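Thioredoxin (Thermosipho africanus, PDB 6MOS) probably acts as a small redox protein of the thioredoxin family, exchanging dithiol and disulfide with partner proteins through a pair of cysteines. Local coordinates at residues E31-D36 against E60-I65; S39-M44 against F77-V82. One frame throughout, in Å; residues are numbered along the deposited sequence.

In the fold
Contact 1 pairs two neighbouring parallel strands of the central sheet, and contact 2 sets the start of helix 39-55 against the cis-proline loop that leads into strand 81-86. Their centres lie about 8 Å apart. Helix 39-55 is the crossover between the strands of contact 1, so the first residues of that crossover form one half of contact 2. Two bonds tie the contacts together: Y32 OH lies 2.7 Å from C41 O, a probable hydrogen bond, and F33 N lies 2.9 Å from T81 O, likewise probable. The C38-C41 disulfide belongs to the contact 2 end; the bound tris(hydroxyethyl)aminomethane sits at contact 1, about 13 Å from the C41 side chain.

Contact 1: residues E31-D36 against E60-I65; sequences EYFKND and EVIDVI. With TAM (tris(hydroxyethyl)aminomethane), chain B.
Y32 and K34 carry the backbone pairing with strand 60-63: Y32 N donates to E60 O, I62 N to Y32 O, K34 N to I62 O and V64 N to K34 O, and the short strand axes run 24° from parallel. The charged part of the contact is K34, whose chain bends about its CB-CG bond (chi2 86°) and crosses to D63. K34 NZ makes salt bridges with D63 OD2, through its anti lone pair, and with D36 OD1, from above that carboxylate plane, each 2.8 Å. Its charge probably offsets the closeness of the two acids. A water accepts from D36 N and donates to D63 OD2, while D63 OD1 closes an Asx turn by accepting from I65 N. Among apolar contacts, I62 lies alongside F33, its CD1 3.6 Å from F33 CE2, and V64 CG1 comes to the edge of the same ring; helix 69-73 adds Y70 and P71 to this face. On the other face, V61 CG1 meets the edge of the Y32 ring and K34 CG. V61 N donates to O4 of the bound tris(hydroxyethyl)aminomethane at 2.8 Å. Strands 29-34 and 58-63, joined through helix 39-55, form the beta-alpha-beta unit of the thioredoxin fold.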
ATOM      1  N   GLU A  31      -2.738  -0.768  -2.480  1.00 22.48           N
ATOM      2  CA  GLU A  31      -1.842  -1.403  -3.437  1.00 18.46           C
ATOM      3  C   GLU A  31      -0.469  -1.498  -2.789  1.00 22.24           C
ATOM      4  O   GLU A  31       0.077  -0.483  -2.351  1.00 24.35           O
ATOM      5  CB  GLU A  31      -1.792  -0.621  -4.748  1.00 16.58           C
ATOM      6  CG  GLU A  31      -3.103  -0.852  -5.558  1.00 21.44           C
ATOM      7  CD  GLU A  31      -3.144  -0.161  -6.913  1.00 26.76           C
ATOM      8  OE1 GLU A  31      -2.277   0.671  -7.185  1.00 28.45           O
ATOM      9  OE2 GLU A  31      -4.084  -0.437  -7.717  1.00 28.36           O
ATOM     10  N   TYR A  32       0.066  -2.717  -2.707  1.00 17.61           N
ATOM     11  CA  TYR A  32       1.327  -2.994  -2.021  1.00 20.30           C
ATOM     12  C   TYR A  32       2.313  -3.490  -3.068  1.00 21.88           C
ATOM     13  O   TYR A  32       2.120  -4.569  -3.629  1.00 22.45           O
ATOM     14  CB  TYR A  32       1.117  -4.041  -0.934  1.00 21.73           C
ATOM     15  CG  TYR A  32       2.351  -4.340  -0.123  1.00 21.69           C
ATOM     16  CD1 TYR A  32       2.790  -3.448   0.831  1.00 22.72           C
ATOM     17  CD2 TYR A  32       3.057  -5.521  -0.303  1.00 20.16           C
ATOM     18  CE1 TYR A  32       3.926  -3.708   1.572  1.00 26.05           C
ATOM     19  CE2 TYR A  32       4.204  -5.798   0.439  1.00 28.44           C
ATOM     20  CZ  TYR A  32       4.627  -4.882   1.374  1.00 26.56           C
ATOM     21  OH  TYR A  32       5.758  -5.136   2.133  1.00 31.46           O
ATOM     22  N   PHE A  33       3.363  -2.715  -3.328  1.00 21.53           N
ATOM     23  CA  PHE A  33       4.350  -3.048  -4.352  1.00 20.29           C
ATOM     24  C   PHE A  33       5.568  -3.675  -3.693  1.00 25.49           C
ATOM     25  O   PHE A  33       6.124  -3.112  -2.745  1.00 19.92           O
ATOM     26  CB  PHE A  33       4.760  -1.815  -5.157  1.00 18.74           C
ATOM     27  CG  PHE A  33       3.614  -1.160  -5.890  1.00 21.25           C
ATOM     28  CD1 PHE A  33       2.808  -0.225  -5.252  1.00 23.23           C
ATOM     29  CD2 PHE A  33       3.349  -1.480  -7.214  1.00 26.54           C
ATOM     30  CE1 PHE A  33       1.748   0.385  -5.924  1.00 23.48           C
ATOM     31  CE2 PHE A  33       2.291  -0.878  -7.898  1.00 23.80           C
ATOM     32  CZ  PHE A  33       1.490   0.050  -7.254  1.00 23.08           C
ATOM     33  N   LYS A  34       5.980  -4.839  -4.193  1.00 21.33           N
ATOM     34  CA  LYS A  34       7.039  -5.595  -3.540  1.00 27.36           C
ATOM     35  C   LYS A  34       7.861  -6.325  -4.592  1.00 22.86           C
ATOM     36  O   LYS A  34       7.531  -6.338  -5.778  1.00 21.90           O
ATOM     37  CB  LYS A  34       6.454  -6.579  -2.507  1.00 25.25           C
ATOM     38  CG  LYS A  34       5.416  -7.591  -3.062  1.00 27.72           C
ATOM     39  CD  LYS A  34       6.099  -8.846  -3.643  1.00 26.32           C
ATOM     40  CE  LYS A  34       5.093  -9.897  -4.094  1.00 30.89           C
ATOM     41  NZ  LYS A  34       5.809 -11.175  -4.406  1.00 28.01           N
ATOM     42  N   ASN A  35       8.955  -6.929  -4.141  1.00 22.93           N
ATOM     43  CA  ASN A  35       9.541  -8.032  -4.880  1.00 26.66           C
ATOM     44  C   ASN A  35       9.992  -9.071  -3.866  1.00 27.55           C
ATOM     45  O   ASN A  35       9.990  -8.830  -2.652  1.00 28.10           O
ATOM     46  CB  ASN A  35      10.649  -7.558  -5.825  1.00 23.93           C
ATOM     47  CG  ASN A  35      11.891  -7.124  -5.110  1.00 24.76           C
ATOM     48  OD1 ASN A  35      12.416  -7.829  -4.253  1.00 31.18           O
ATOM     49  ND2 ASN A  35      12.383  -5.952  -5.479  1.00 26.99           N
ATOM     50  N   ASP A  36      10.333 -10.257  -4.348  1.00 24.88           N
ATOM     51  CA  ASP A  36      10.562 -11.332  -3.398  1.00 29.23           C
ATOM     52  C   ASP A  36      11.993 -11.350  -2.875  1.00 30.08           C
ATOM     53  O   ASP A  36      12.326 -12.213  -2.058  1.00 38.33           O
ATOM     54  CB  ASP A  36      10.175 -12.680  -4.012  1.00 34.94           C
ATOM     55  CG  ASP A  36       8.673 -12.935  -3.940  1.00 41.81           C
ATOM     56  OD1 ASP A  36       7.992 -12.290  -3.109  1.00 40.24           O
ATOM     57  OD2 ASP A  36       8.167 -13.779  -4.707  1.00 51.86           O
ATOM     58  N   GLU A  60      -4.263  -5.250  -3.106  1.00 22.86           N
ATOM     59  CA  GLU A  60      -3.642  -5.925  -4.231  1.00 17.33           C
ATOM     60  C   GLU A  60      -2.139  -5.945  -3.993  1.00 23.46           C
ATOM     61  O   GLU A  60      -1.539  -4.891  -3.763  1.00 22.43           O
ATOM     62  CB  GLU A  60      -3.977  -5.223  -5.538  1.00 21.45           C
ATOM     63  CG  GLU A  60      -3.368  -5.932  -6.727  1.00 25.33           C
ATOM     64  CD  GLU A  60      -3.746  -5.306  -8.055  1.00 32.45           C
ATOM     65  OE1 GLU A  60      -4.438  -4.261  -8.061  1.00 24.43           O
ATOM     66  OE2 GLU A  60      -3.326  -5.868  -9.098  1.00 29.68           O
ATOM     67  N   VAL A  61      -1.545  -7.132  -4.010  1.00 20.19           N
ATOM     68  CA  VAL A  61      -0.103  -7.275  -3.822  1.00 16.94           C
ATOM     69  C   VAL A  61       0.515  -7.410  -5.205  1.00 24.38           C
ATOM     70  O   VAL A  61       0.121  -8.284  -5.989  1.00 23.86           O
ATOM     71  CB  VAL A  61       0.238  -8.473  -2.922  1.00 19.71           C
ATOM     72  CG1 VAL A  61       1.747  -8.551  -2.700  1.00 24.85           C
ATOM     73  CG2 VAL A  61      -0.472  -8.338  -1.586  1.00 21.98           C
ATOM     74  N   ILE A  62       1.441  -6.515  -5.533  1.00 18.05           N
ATOM     75  CA  ILE A  62       1.944  -6.361  -6.890  1.00 20.03           C
ATOM     76  C   ILE A  62       3.442  -6.609  -6.852  1.00 25.49           C
ATOM     77  O   ILE A  62       4.164  -5.935  -6.108  1.00 24.04           O
ATOM     78  CB  ILE A  62       1.630  -4.967  -7.452  1.00 24.42           C
ATOM     79  CG1 ILE A  62       0.117  -4.750  -7.468  1.00 23.04           C
ATOM     80  CG2 ILE A  62       2.244  -4.786  -8.848  1.00 27.54           C
ATOM     81  CD1 ILE A  62      -0.300  -3.321  -7.669  1.00 26.29           C
ATOM     82  N   ASP A  63       3.905  -7.581  -7.638  1.00 24.28           N
ATOM     83  CA  ASP A  63       5.324  -7.897  -7.710  1.00 28.09           C
ATOM     84  C   ASP A  63       5.928  -7.110  -8.867  1.00 26.13           C
ATOM     85  O   ASP A  63       5.619  -7.372 -10.035  1.00 26.63           O
ATOM     86  CB  ASP A  63       5.554  -9.396  -7.880  1.00 28.17           C
ATOM     87  CG  ASP A  63       7.005  -9.771  -7.638  1.00 28.99           C
ATOM     88  OD1 ASP A  63       7.839  -9.416  -8.493  1.00 24.93           O
ATOM     89  OD2 ASP A  63       7.301 -10.389  -6.593  1.00 32.50           O
ATOM     90  N   VAL A  64       6.815  -6.163  -8.541  1.00 25.31           N
ATOM     91  CA  VAL A  64       7.314  -5.231  -9.550  1.00 23.82           C
ATOM     92  C   VAL A  64       8.275  -5.905 -10.515  1.00 27.05           C
ATOM     93  O   VAL A  64       8.534  -5.369 -11.599  1.00 26.37           O
ATOM     94  CB  VAL A  64       7.967  -4.005  -8.883  1.00 26.79           C
ATOM     95  CG1 VAL A  64       6.956  -3.333  -7.968  1.00 24.27           C
ATOM     96  CG2 VAL A  64       9.253  -4.387  -8.118  1.00 26.41           C
ATOM     97  N   ILE A  65       8.803  -7.069 -10.155  1.00 25.93           N
ATOM     98  CA  ILE A  65       9.703  -7.799 -11.037  1.00 22.75           C
ATOM     99  C   ILE A  65       8.917  -8.721 -11.950  1.00 27.20           C
ATOM    100  O   ILE A  65       9.182  -8.784 -13.152  1.00 28.42           O
ATOM    101  CB  ILE A  65      10.762  -8.578 -10.226  1.00 26.48           C
ATOM    102  CG1 ILE A  65      11.752  -7.616  -9.572  1.00 26.58           C
ATOM    103  CG2 ILE A  65      11.520  -9.548 -11.136  1.00 29.77           C
ATOM    104  CD1 ILE A  65      12.796  -8.307  -8.706  1.00 35.14           C
TER
HETATM  105  C   TAM B 201      -6.277  -9.795  -5.555  1.00 39.77           C
HETATM  106  C1  TAM B 201      -4.875 -10.077  -6.125  1.00 30.83           C
HETATM  107  C2  TAM B 201      -6.225  -9.211  -4.153  1.00 29.63           C
HETATM  108  C3  TAM B 201      -6.993  -8.861  -6.551  1.00 31.42           C
HETATM  109  C4  TAM B 201      -3.811 -10.406  -5.086  1.00 45.67           C
HETATM  110  C5  TAM B 201      -6.800 -10.172  -3.110  1.00 38.59           C
HETATM  111  C6  TAM B 201      -7.703  -7.640  -5.968  1.00 26.13           C
HETATM  112  N   TAM B 201      -7.007 -11.056  -5.483  1.00 37.38           N
HETATM  113  O4  TAM B 201      -2.936  -9.317  -5.029  1.00 25.82           O
HETATM  114  O5  TAM B 201      -6.565  -9.689  -1.812  1.00 45.22           O
HETATM  115  O6  TAM B 201      -9.017  -7.933  -5.527  1.00 36.32           O
HETATM  116  O   HOH W   1      10.062 -10.751  -7.109  1.00 34.98           O

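Contact 2: residues S39-M44 against F77-V82; sequences SVCKAM and FTVPTV
C41 and P80 make the tight centre of this contact. The sulfur of C41 comes to 3.5 Å from P80 N and 3.7 Å from P80 CD, and its other neighbour is V79, with CB also 3.7 Å away. SG lies anti to the carbonyl carbon of its own residue (chi1 -57°), which sets it against the V79-P80 peptide; its covalent partner is C38 SG. That peptide is cis, and a cis-proline facing the CxxC disulfide at a helix start is a hallmark of thioredoxins, where the residue before it commonly contacts partner proteins through its backbone. M44 approaches P80 from farther along the helix, crossing it at about a right angle; the bend at its sulfur (chi3 -67°) leaves M44 CE 4.0 Å from P80 CG, and the M44 side chain also touches Y32 and F98. With an alanine in place of P80 the CG and CD that V40, M44 and the sulfur touch are gone, which would probably open a gap beside C41 SG and let the peptide after V79 go over to trans, shifting the loop. C41 and M44 are buried, whereas V40 forms the solvent side, an exposed residue whose CG1 touches P80 CG at 4.0 Å.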
ATOM      1  N   SER A  39      13.605  -7.702   1.847  1.00 26.09           N
ATOM      2  CA  SER A  39      13.353  -8.251   3.172  1.00 20.54           C
ATOM      3  C   SER A  39      12.387  -7.390   3.972  1.00 24.41           C
ATOM      4  O   SER A  39      11.552  -7.921   4.716  1.00 27.48           O
ATOM      5  CB  SER A  39      14.679  -8.411   3.924  1.00 22.32           C
ATOM      6  OG  SER A  39      15.561  -9.251   3.201  1.00 26.26           O
ATOM      7  N   VAL A  40      12.496  -6.063   3.863  1.00 21.61           N
ATOM      8  CA  VAL A  40      11.505  -5.207   4.507  1.00 22.29           C
ATOM      9  C   VAL A  40      10.116  -5.504   3.950  1.00 22.23           C
ATOM     10  O   VAL A  40       9.124  -5.488   4.688  1.00 25.80           O
ATOM     11  CB  VAL A  40      11.884  -3.725   4.338  1.00 23.50           C
ATOM     12  CG1 VAL A  40      10.791  -2.821   4.867  1.00 24.70           C
ATOM     13  CG2 VAL A  40      13.217  -3.434   5.059  1.00 23.10           C
ATOM     14  N   CYS A  41      10.027  -5.812   2.649  1.00 22.61           N
ATOM     15  CA  CYS A  41       8.721  -6.134   2.050  1.00 20.94           C
ATOM     16  C   CYS A  41       8.116  -7.394   2.652  1.00 29.56           C
ATOM     17  O   CYS A  41       6.905  -7.445   2.919  1.00 29.70           O
ATOM     18  CB  CYS A  41       8.833  -6.327   0.536  1.00 24.15           C
ATOM     19  SG  CYS A  41       9.505  -4.964  -0.406  1.00 35.88           S
ATOM     20  N   LYS A  42       8.926  -8.442   2.816  0.88 25.78           N
ATOM     21  CA  LYS A  42       8.417  -9.692   3.378  0.88 27.64           C
ATOM     22  C   LYS A  42       7.902  -9.497   4.800  0.88 31.23           C
ATOM     23  O   LYS A  42       6.850 -10.034   5.168  0.88 28.34           O
ATOM     24  CB  LYS A  42       9.510 -10.757   3.362  0.88 29.79           C
ATOM     25  CG  LYS A  42      10.027 -11.104   1.990  0.88 35.67           C
ATOM     26  CD  LYS A  42      11.019 -12.243   2.103  0.88 41.95           C
ATOM     27  CE  LYS A  42      11.869 -12.345   0.869  0.88 43.97           C
ATOM     28  NZ  LYS A  42      13.323 -12.384   1.174  0.88 50.55           N
ATOM     29  N   ALA A  43       8.640  -8.741   5.615  1.00 24.90           N
ATOM     30  CA  ALA A  43       8.243  -8.498   6.998  1.00 28.38           C
ATOM     31  C   ALA A  43       6.994  -7.631   7.073  1.00 29.61           C
ATOM     32  O   ALA A  43       6.163  -7.800   7.976  1.00 31.97           O
ATOM     33  CB  ALA A  43       9.394  -7.838   7.771  1.00 30.34           C
ATOM     34  N   MET A  44       6.846  -6.687   6.145  1.00 26.66           N
ATOM     35  CA  MET A  44       5.717  -5.764   6.214  1.00 26.22           C
ATOM     36  C   MET A  44       4.451  -6.364   5.619  1.00 28.32           C
ATOM     37  O   MET A  44       3.346  -5.957   6.004  1.00 27.22           O
ATOM     38  CB  MET A  44       6.080  -4.458   5.496  1.00 28.30           C
ATOM     39  CG  MET A  44       5.068  -3.333   5.630  1.00 29.02           C
ATOM     40  SD  MET A  44       5.534  -1.883   4.663  1.00 29.91           S
ATOM     41  CE  MET A  44       7.012  -1.346   5.537  1.00 28.28           C
ATOM     42  N   PHE A  77       9.147   2.860  -8.196  0.73 25.47           N
ATOM     43  CA  PHE A  77      10.518   2.444  -8.455  0.73 29.72           C
ATOM     44  C   PHE A  77      11.197   1.770  -7.283  0.73 27.85           C
ATOM     45  O   PHE A  77      12.166   1.038  -7.497  0.73 49.04           O
ATOM     46  CB  PHE A  77      11.365   3.646  -8.882  0.73 32.27           C
ATOM     47  CG  PHE A  77      10.714   4.469  -9.920  0.73 28.88           C
ATOM     48  CD1 PHE A  77      10.458   3.933 -11.169  0.73 36.50           C
ATOM     49  CD2 PHE A  77      10.327   5.764  -9.651  0.73 29.95           C
ATOM     50  CE1 PHE A  77       9.833   4.678 -12.138  0.73 35.62           C
ATOM     51  CE2 PHE A  77       9.707   6.520 -10.617  0.73 37.99           C
ATOM     52  CZ  PHE A  77       9.455   5.977 -11.862  0.73 35.32           C
ATOM     53  N   THR A  78      10.755   2.017  -6.065  1.00 28.02           N
ATOM     54  CA  THR A  78      11.316   1.383  -4.886  1.00 29.23           C
ATOM     55  C   THR A  78      10.263   0.512  -4.221  1.00 30.29           C
ATOM     56  O   THR A  78       9.062   0.770  -4.323  1.00 34.76           O
ATOM     57  CB  THR A  78      11.839   2.424  -3.879  1.00 31.21           C
ATOM     58  OG1 THR A  78      12.329   1.745  -2.717  1.00 50.29           O
ATOM     59  CG2 THR A  78      10.752   3.420  -3.496  1.00 36.88           C
ATOM     60  N   VAL A  79      10.719  -0.532  -3.540  1.00 25.31           N
ATOM     61  CA  VAL A  79       9.819  -1.338  -2.719  1.00 22.38           C
ATOM     62  C   VAL A  79      10.363  -1.384  -1.293  1.00 21.06           C
ATOM     63  O   VAL A  79      11.584  -1.319  -1.089  1.00 25.31           O
ATOM     64  CB  VAL A  79       9.617  -2.744  -3.320  1.00 23.21           C
ATOM     65  CG1 VAL A  79       8.921  -2.619  -4.641  1.00 21.54           C
ATOM     66  CG2 VAL A  79      10.953  -3.430  -3.553  1.00 24.64           C
ATOM     67  N   PRO A  80       9.508  -1.471  -0.270  1.00 21.40           N
ATOM     68  CA  PRO A  80       8.050  -1.481  -0.471  1.00 22.62           C
ATOM     69  C   PRO A  80       7.510  -0.105  -0.854  1.00 24.73           C
ATOM     70  O   PRO A  80       8.088   0.915  -0.461  1.00 23.76           O
ATOM     71  CB  PRO A  80       7.522  -1.935   0.888  1.00 26.68           C
ATOM     72  CG  PRO A  80       8.555  -1.448   1.867  1.00 24.51           C
ATOM     73  CD  PRO A  80       9.883  -1.617   1.149  1.00 23.08           C
ATOM     74  N   THR A  81       6.445  -0.065  -1.658  1.00 23.61           N
ATOM     75  CA  THR A  81       5.672   1.151  -1.845  1.00 17.52           C
ATOM     76  C   THR A  81       4.226   0.815  -1.517  1.00 19.82           C
ATOM     77  O   THR A  81       3.740  -0.256  -1.886  1.00 20.09           O
ATOM     78  CB  THR A  81       5.790   1.726  -3.277  1.00 18.92           C
ATOM     79  OG1 THR A  81       7.112   2.236  -3.517  1.00 23.46           O
ATOM     80  CG2 THR A  81       4.773   2.843  -3.514  1.00 25.38           C
ATOM     81  N   VAL A  82       3.563   1.702  -0.783  1.00 22.41           N
ATOM     82  CA  VAL A  82       2.165   1.524  -0.404  1.00 20.06           C
ATOM     83  C   VAL A  82       1.375   2.683  -0.986  1.00 23.71           C
ATOM     84  O   VAL A  82       1.738   3.846  -0.790  1.00 24.83           O
ATOM     85  CB  VAL A  82       1.982   1.451   1.124  1.00 25.11           C
ATOM     86  CG1 VAL A  82       0.506   1.362   1.464  1.00 24.44           C
ATOM     87  CG2 VAL A  82       2.706   0.247   1.686  1.00 23.26           C
TER